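Local coordinates for protein ATP-dependent Clp endopeptidase (Clostridium difficile, PDB 3FES) that probably forms the N-terminal domain of the Clp ATPase ClpC, an ATP-dependent unfoldase that works with a protease, and may help recruit substrates or adaptors, at residues N6-A12 / Y104-I110. Numbering follows the deposited sequence.
Sequences NRFTQRA and YIGTEHI
A single parallel beta bridge pairs Phe8 with Ile105 in the mainly helical Clp N-terminal domain, joining the segments that lead into helices 10-25 and 107-117. Two backbone bonds flank Ile105: its N donates almost straight to Arg7 O (2.7 Å, 176°), in the carbonyl plane, while its O accepts from Thr9 N at 2.8 Å, the donor lying well above that carbonyl's plane. Phe8 CA adds a CA-H...O contact to the same oxygen, and Ala12 CB packs 3.4 Å from it. With CG anti to its carbonyl carbon (chi1 -69°), Phe8 brings the CD1-CE1 side of its ring onto Ile105 CG2, 3.6 Å from CE1, while Ile105 CD1 lies over one ring face near the rim. Ile110 CD1 touches both Phe8 CE1 and Ala12 CB, 3.9 Å from each, and Ser93 of helix 84-99 touches Phe8, Ile105 and Ile110. Toward solvent, Arg7 and Tyr104 run alongside each other with guanidinium and ring planes 82° apart: Tyr104 CE1 sits over one face of the Arg7 guanidinium, offset toward its rim, whereas Arg7 NE meets the edge of the Tyr104 ring, near its plane. Helix 107-117 starts beside Ala12, where Thr107 CG2 packs on the Arg11 carbonyl and Thr107 OG1 is hydrogen-bonded to Ala48 N. Thr9, whose side chain lies about 3 Å from a bound magnesium ion, N-caps helix 10-25, its OG1 accepting from Ala12 N at 3.0 Å.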
ATOM      1  N   ASN A   6      15.941  11.562   0.752  1.00 28.62           N
ATOM      2  CA  ASN A   6      14.708  10.812   1.021  1.00 28.66           C
ATOM      3  C   ASN A   6      15.007   9.338   1.242  1.00 28.34           C
ATOM      4  O   ASN A   6      15.825   8.748   0.529  1.00 28.28           O
ATOM      5  CB  ASN A   6      13.716  10.908  -0.142  1.00 28.54           C
ATOM      6  CG  ASN A   6      12.963  12.236  -0.177  1.00 31.11           C
ATOM      7  OD1 ASN A   6      13.240  13.179   0.599  1.00 28.28           O
ATOM      8  ND2 ASN A   6      12.007  12.325  -1.105  1.00 31.81           N
ATOM      9  N   ARG A   7      14.333   8.723   2.200  1.00 26.35           N
ATOM     10  CA  ARG A   7      14.638   7.333   2.498  1.00 25.35           C
ATOM     11  C   ARG A   7      13.455   6.694   3.182  1.00 24.29           C
ATOM     12  O   ARG A   7      12.754   7.369   3.960  1.00 26.01           O
ATOM     13  CB  ARG A   7      15.895   7.237   3.386  1.00 25.33           C
ATOM     14  CG  ARG A   7      15.782   8.038   4.693  1.00 24.05           C
ATOM     15  CD  ARG A   7      17.111   8.206   5.317  1.00 26.67           C
ATOM     16  NE  ARG A   7      17.460   7.071   6.173  1.00 21.72           N
ATOM     17  CZ  ARG A   7      18.648   6.931   6.722  1.00 25.20           C
ATOM     18  NH1 ARG A   7      18.899   5.877   7.490  1.00 26.39           N
ATOM     19  NH2 ARG A   7      19.598   7.820   6.446  1.00 24.78           N
ATOM     20  N   PHE A   8      13.208   5.424   2.860  1.00 23.21           N
ATOM     21  CA  PHE A   8      12.139   4.633   3.500  1.00 22.99           C
ATOM     22  C   PHE A   8      12.628   4.003   4.784  1.00 22.57           C
ATOM     23  O   PHE A   8      13.804   3.641   4.878  1.00 21.97           O
ATOM     24  CB  PHE A   8      11.632   3.503   2.571  1.00 23.08           C
ATOM     25  CG  PHE A   8      10.859   4.001   1.365  1.00 25.07           C
ATOM     26  CD1 PHE A   8       9.557   4.470   1.499  1.00 23.78           C
ATOM     27  CD2 PHE A   8      11.435   4.011   0.102  1.00 26.91           C
ATOM     28  CE1 PHE A   8       8.840   4.962   0.389  1.00 25.42           C
ATOM     29  CE2 PHE A   8      10.717   4.500  -1.005  1.00 29.03           C
ATOM     30  CZ  PHE A   8       9.437   4.977  -0.856  1.00 27.37           C
ATOM     31  N   THR A   9      11.725   3.806   5.753  1.00 22.40           N
ATOM     32  CA  THR A   9      12.065   2.998   6.940  1.00 22.33           C
ATOM     33  C   THR A   9      12.217   1.530   6.487  1.00 22.63           C
ATOM     34  O   THR A   9      11.759   1.142   5.374  1.00 21.78           O
ATOM     35  CB  THR A   9      10.937   3.007   7.964  1.00 22.84           C
ATOM     36  OG1 THR A   9       9.779   2.430   7.344  1.00 21.17           O
ATOM     37  CG2 THR A   9      10.619   4.426   8.451  1.00 22.19           C
ATOM     38  N   GLN A  10      12.888   0.728   7.313  1.00 21.81           N
ATOM     39  CA  GLN A  10      12.954  -0.713   7.084  1.00 23.75           C
ATOM     40  C   GLN A  10      11.609  -1.386   6.919  1.00 22.27           C
ATOM     41  O   GLN A  10      11.463  -2.238   6.050  1.00 23.09           O
ATOM     42  CB  GLN A  10      13.707  -1.421   8.214  1.00 24.14           C
ATOM     43  CG  GLN A  10      15.079  -0.958   8.330  1.00 30.75           C
ATOM     44  CD  GLN A  10      15.809  -1.115   7.028  1.00 35.49           C
ATOM     45  OE1 GLN A  10      16.106  -2.240   6.608  1.00 38.34           O
ATOM     46  NE2 GLN A  10      16.099   0.013   6.369  1.00 34.17           N
ATOM     47  N   ARG A  11      10.627  -0.989   7.727  1.00 23.17           N
ATOM     48  CA  ARG A  11       9.267  -1.566   7.628  1.00 22.51           C
ATOM     49  C   ARG A  11       8.619  -1.194   6.288  1.00 22.01           C
ATOM     50  O   ARG A  11       7.932  -2.014   5.696  1.00 21.92           O
ATOM     51  CB  ARG A  11       8.394  -1.194   8.820  1.00 22.24           C
ATOM     52  CG  ARG A  11       8.839  -1.845  10.161  1.00 25.04           C
ATOM     53  CD  ARG A  11       7.770  -1.571  11.243  1.00 28.89           C
ATOM     54  NE  ARG A  11       8.084  -2.290  12.480  1.00 33.59           N
ATOM     55  CZ  ARG A  11       8.581  -1.743  13.585  1.00 38.08           C
ATOM     56  NH1 ARG A  11       8.851  -0.433  13.646  1.00 39.09           N
ATOM     57  NH2 ARG A  11       8.830  -2.521  14.645  1.00 38.33           N
ATOM     58  N   ALA A  12       8.883   0.012   5.800  1.00 22.69           N
ATOM     59  CA  ALA A  12       8.305   0.478   4.520  1.00 22.41           C
ATOM     60  C   ALA A  12       8.971  -0.282   3.351  1.00 22.02           C
ATOM     61  O   ALA A  12       8.293  -0.704   2.415  1.00 22.71           O
ATOM     62  CB  ALA A  12       8.453   1.986   4.378  1.00 20.67           C
ATOM     63  N   TYR A 104      12.247   9.942   7.736  1.00 23.77           N
ATOM     64  CA  TYR A 104      12.143   8.569   7.264  1.00 24.84           C
ATOM     65  C   TYR A 104      10.728   8.362   6.769  1.00 23.92           C
ATOM     66  O   TYR A 104       9.780   8.656   7.490  1.00 24.50           O
ATOM     67  CB  TYR A 104      12.467   7.604   8.428  1.00 25.03           C
ATOM     68  CG  TYR A 104      13.697   8.043   9.218  1.00 26.19           C
ATOM     69  CD1 TYR A 104      14.983   7.835   8.712  1.00 25.44           C
ATOM     70  CD2 TYR A 104      13.567   8.662  10.480  1.00 29.43           C
ATOM     71  CE1 TYR A 104      16.085   8.246   9.403  1.00 22.97           C
ATOM     72  CE2 TYR A 104      14.685   9.052  11.210  1.00 29.34           C
ATOM     73  CZ  TYR A 104      15.944   8.852  10.651  1.00 27.79           C
ATOM     74  OH  TYR A 104      17.059   9.278  11.325  1.00 25.42           O
ATOM     75  N   ILE A 105      10.591   7.873   5.542  1.00 23.70           N
ATOM     76  CA  ILE A 105       9.263   7.593   4.958  1.00 22.54           C
ATOM     77  C   ILE A 105       8.791   6.227   5.450  1.00 22.46           C
ATOM     78  O   ILE A 105       9.396   5.175   5.123  1.00 22.92           O
ATOM     79  CB  ILE A 105       9.288   7.611   3.409  1.00 22.38           C
ATOM     80  CG1 ILE A 105       9.966   8.895   2.891  1.00 23.26           C
ATOM     81  CG2 ILE A 105       7.856   7.376   2.831  1.00 23.27           C
ATOM     82  CD1 ILE A 105      10.449   8.774   1.378  1.00 25.93           C
ATOM     83  N   GLY A 106       7.750   6.247   6.275  1.00 22.60           N
ATOM     84  CA  GLY A 106       7.195   5.034   6.882  1.00 22.08           C
ATOM     85  C   GLY A 106       5.990   4.456   6.169  1.00 22.71           C
ATOM     86  O   GLY A 106       5.459   5.043   5.197  1.00 23.53           O
ATOM     87  N   THR A 107       5.512   3.322   6.669  1.00 23.36           N
ATOM     88  CA  THR A 107       4.294   2.717   6.119  1.00 23.00           C
ATOM     89  C   THR A 107       3.113   3.684   6.117  1.00 22.86           C
ATOM     90  O   THR A 107       2.321   3.696   5.172  1.00 22.46           O
ATOM     91  CB  THR A 107       3.904   1.384   6.798  1.00 22.84           C
ATOM     92  OG1 THR A 107       3.508   1.603   8.149  1.00 22.10           O
ATOM     93  CG2 THR A 107       5.074   0.399   6.746  1.00 23.83           C
ATOM     94  N   GLU A 108       3.075   4.554   7.115  1.00 22.70           N
ATOM     95  CA  GLU A 108       1.964   5.530   7.250  1.00 23.72           C
ATOM     96  C   GLU A 108       1.961   6.536   6.085  1.00 24.11           C
ATOM     97  O   GLU A 108       0.889   6.957   5.578  1.00 22.95           O
ATOM     98  CB  GLU A 108       2.007   6.230   8.641  1.00 23.72           C
ATOM     99  CG  GLU A 108       3.250   7.098   8.925  1.00 26.08           C
ATOM    100  CD  GLU A 108       4.401   6.313   9.511  1.00 30.63           C
ATOM    101  OE1 GLU A 108       5.258   6.960  10.169  1.00 30.50           O
ATOM    102  OE2 GLU A 108       4.440   5.068   9.363  1.00 28.34           O
ATOM    103  N   HIS A 109       3.154   6.930   5.659  1.00 22.64           N
ATOM    104  CA  HIS A 109       3.289   7.860   4.525  1.00 23.42           C
ATOM    105  C   HIS A 109       2.863   7.241   3.203  1.00 22.90           C
ATOM    106  O   HIS A 109       2.223   7.908   2.399  1.00 22.94           O
ATOM    107  CB  HIS A 109       4.683   8.492   4.436  1.00 22.92           C
ATOM    108  CG  HIS A 109       5.154   9.093   5.729  1.00 26.29           C
ATOM    109  ND1 HIS A 109       4.673  10.295   6.226  1.00 28.72           N
ATOM    110  CD2 HIS A 109       6.005   8.612   6.662  1.00 23.48           C
ATOM    111  CE1 HIS A 109       5.248  10.543   7.392  1.00 24.78           C
ATOM    112  NE2 HIS A 109       6.074   9.548   7.668  1.00 30.29           N
ATOM    113  N   ILE A 110       3.170   5.963   3.014  1.00 23.27           N
ATOM    114  CA  ILE A 110       2.742   5.243   1.812  1.00 22.43           C
ATOM    115  C   ILE A 110       1.220   5.110   1.807  1.00 22.92           C
ATOM    116  O   ILE A 110       0.600   5.367   0.806  1.00 22.40           O
ATOM    117  CB  ILE A 110       3.441   3.894   1.679  1.00 22.38           C
ATOM    118  CG1 ILE A 110       4.966   4.136   1.653  1.00 21.98           C
ATOM    119  CG2 ILE A 110       2.946   3.134   0.385  1.00 20.33           C
ATOM    120  CD1 ILE A 110       5.814   2.809   1.593  1.00 23.91           C
TER